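Local coordinates for protein tapirin (Caldicellulosiruptor hydrothermalis, PDB 6N2C) that binds cellulose through a zinc-carrying beta-helix domain and probably helps the thermophilic cells adhere to it, at residues I496-F500 with T518-V524. Numbering follows the deposited sequence.
Sequences INEIF and TKSGINV. With EDO (1,2-ethanediol), chain D.
A greasy methyl sits almost on top of a hydroxyl here: in the conformer given, one of two modelled, I496 CD1 lies only 3.2 Å from S520 OG and 3.7 Å from G521 O; I496 has chi1 in the m well and chi2 off-well near 146°. The setting is the end of a parallel beta-helix. The helix containing 496-500 follows strand 483-488 and lies beside strand 522-524, an outermost strand of its sheet, so at this end a helix rather than another strand flanks the sheet. The two short segments run 40° apart (signed angle -40°), with axes 9.2 Å apart at closest approach. I496 lies level with I522 (CA to CA 7.1 Å) and F500, one turn on, with V524 (7.7 Å); both helix residues aim CA-to-CB toward the strand. No hydrogen bond links the segments, so side chains do the joining. I496 CG2 meets I522 CG2 at 4.1 Å. F500, chi1 m, has its CE2 3.9 Å from I522 CG2, at the ring edge, and its CZ 4.0 Å from V524 CG2, while V524 CG1 lies over one ring face. I522 (m, t) also touches V516, L535 and A537, so it lies between the helix and neighbouring strands. The chain turns at K519 (phi/psi -74/-16), with T518, S520 and G521 extended; S520, chi1 p, donates OG to G521 O at 2.6 Å. Between helix and strand edge lodges an ethanediol, probably from the crystallisation liquor: N523 N donates a hydrogen bond to its O1, 2.9 Å, with an N-H...O angle of 162°.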
loop_
_atom_site.group_PDB
_atom_site.type_symbol
_atom_site.label_atom_id
_atom_site.label_comp_id
_atom_site.label_asym_id
_atom_site.label_seq_id
_atom_site.Cartn_x
_atom_site.Cartn_y
_atom_site.Cartn_z
ATOM N N ILE A 496 -1.265 -8.217 -31.728
ATOM C CA ILE A 496 -1.994 -8.006 -30.482
ATOM C C ILE A 496 -3.433 -7.599 -30.738
ATOM O O ILE A 496 -4.353 -8.150 -30.092
ATOM C CB ILE A 496 -1.229 -7.022 -29.571
ATOM C CG1 ILE A 496 0.090 -7.689 -29.111
ATOM C CG2 ILE A 496 -2.020 -6.651 -28.329
ATOM C CD1 ILE A 496 1.200 -6.699 -28.970
ATOM N N ASN A 497 -3.685 -6.695 -31.695
ATOM C CA ASN A 497 -5.114 -6.487 -32.079
ATOM C C ASN A 497 -5.773 -7.803 -32.629
ATOM O O ASN A 497 -6.948 -8.106 -32.397
ATOM C CB ASN A 497 -5.275 -5.357 -33.098
ATOM C CG ASN A 497 -5.290 -3.989 -32.405
ATOM O OD1 ASN A 497 -5.978 -3.777 -31.388
ATOM N ND2 ASN A 497 -4.512 -3.067 -32.932
ATOM N N GLU A 498 -4.969 -8.547 -33.329
ATOM C CA GLU A 498 -5.418 -9.793 -33.942
ATOM C C GLU A 498 -5.882 -10.826 -32.883
ATOM O O GLU A 498 -6.927 -11.442 -33.055
ATOM C CB GLU A 498 -4.269 -10.362 -34.763
ATOM C CG GLU A 498 -4.656 -11.506 -35.668
ATOM C CD GLU A 498 -3.459 -12.177 -36.350
ATOM O OE1 GLU A 498 -3.743 -12.993 -37.272
ATOM O OE2 GLU A 498 -2.271 -11.916 -35.972
ATOM N N ILE A 499 -5.117 -10.976 -31.793
ATOM C CA ILE A 499 -5.563 -11.901 -30.739
ATOM C C ILE A 499 -6.751 -11.397 -30.011
ATOM O O ILE A 499 -7.718 -12.151 -29.680
ATOM C CB ILE A 499 -4.395 -12.351 -29.829
ATOM C CG1 ILE A 499 -4.852 -13.502 -28.928
ATOM C CG2 ILE A 499 -3.813 -11.231 -29.009
ATOM C CD1 ILE A 499 -3.730 -14.255 -28.252
ATOM N N PHE A 500 -6.797 -10.086 -29.716
ATOM C CA PHE A 500 -7.975 -9.604 -29.056
ATOM C C PHE A 500 -9.249 -9.744 -29.888
ATOM O O PHE A 500 -10.340 -9.958 -29.327
ATOM C CB PHE A 500 -7.834 -8.133 -28.551
ATOM C CG PHE A 500 -6.953 -8.001 -27.344
ATOM C CD1 PHE A 500 -7.364 -8.541 -26.167
ATOM C CD2 PHE A 500 -5.758 -7.335 -27.363
ATOM C CE1 PHE A 500 -6.571 -8.444 -25.031
ATOM C CE2 PHE A 500 -4.977 -7.230 -26.198
ATOM C CZ PHE A 500 -5.397 -7.843 -25.043
ATOM N N THR A 518 4.731 -10.432 -24.220
ATOM C CA THR A 518 5.270 -9.648 -25.368
ATOM C C THR A 518 6.341 -8.694 -24.990
ATOM O O THR A 518 6.419 -8.257 -23.833
ATOM C CB THR A 518 4.183 -8.871 -26.062
ATOM O OG1 THR A 518 4.755 -8.139 -27.189
ATOM C CG2 THR A 518 3.484 -7.870 -25.176
ATOM N N LYS A 519 7.339 -8.547 -25.890
ATOM C CA LYS A 519 8.373 -7.530 -25.693
ATOM C C LYS A 519 7.880 -6.128 -25.977
ATOM O O LYS A 519 8.532 -5.156 -25.607
ATOM C CB LYS A 519 9.535 -7.771 -26.619
ATOM C CG LYS A 519 10.370 -8.934 -26.302
ATOM C CD LYS A 519 11.882 -8.806 -26.766
ATOM C CE LYS A 519 12.020 -8.856 -28.257
ATOM N NZ LYS A 519 13.414 -9.261 -28.699
ATOM N N SER A 520 6.763 -5.969 -26.641
ATOM C CA SER A 520 6.088 -4.684 -26.864
ATOM C C SER A 520 5.308 -4.292 -25.608
ATOM O O SER A 520 5.348 -5.010 -24.592
ATOM C CB SER A 520 5.128 -4.726 -28.108
ATOM O OG SER A 520 3.966 -5.557 -27.922
ATOM N N GLY A 521 4.605 -3.174 -25.697
ATOM C CA GLY A 521 3.483 -2.953 -24.793
ATOM C C GLY A 521 2.241 -3.676 -25.269
ATOM O O GLY A 521 2.289 -4.381 -26.269
ATOM N N ILE A 522 1.190 -3.535 -24.532
ATOM C CA ILE A 522 -0.135 -4.060 -24.828
ATOM C C ILE A 522 -1.143 -2.984 -24.692
ATOM O O ILE A 522 -1.350 -2.481 -23.614
ATOM C CB ILE A 522 -0.572 -5.262 -23.950
ATOM C CG1 ILE A 522 0.386 -6.427 -24.104
ATOM C CG2 ILE A 522 -1.964 -5.701 -24.341
ATOM C CD1 ILE A 522 0.272 -7.552 -23.077
ATOM N N ASN A 523 -1.797 -2.608 -25.815
ATOM C CA ASN A 523 -2.913 -1.678 -25.747
ATOM C C ASN A 523 -4.138 -2.435 -25.962
ATOM O O ASN A 523 -4.363 -2.942 -27.079
ATOM C CB ASN A 523 -2.738 -0.627 -26.871
ATOM C CG ASN A 523 -1.484 0.191 -26.698
ATOM O OD1 ASN A 523 -1.087 0.516 -25.548
ATOM N ND2 ASN A 523 -0.793 0.498 -27.832
ATOM N N VAL A 524 -4.950 -2.542 -24.937
ATOM C CA VAL A 524 -6.155 -3.339 -24.979
ATOM C C VAL A 524 -7.284 -2.543 -25.652
ATOM O O VAL A 524 -7.583 -1.398 -25.278
ATOM C CB VAL A 524 -6.608 -3.758 -23.625
ATOM C CG1 VAL A 524 -7.804 -4.707 -23.718
ATOM C CG2 VAL A 524 -5.476 -4.489 -22.890
HETATM C C1 EDO D . 0.522 -2.360 -28.520
HETATM O O1 EDO D . -0.599 -3.202 -28.413
HETATM C C2 EDO D . 1.658 -3.064 -29.278
HETATM O O2 EDO D . 1.291 -3.485 -30.606
#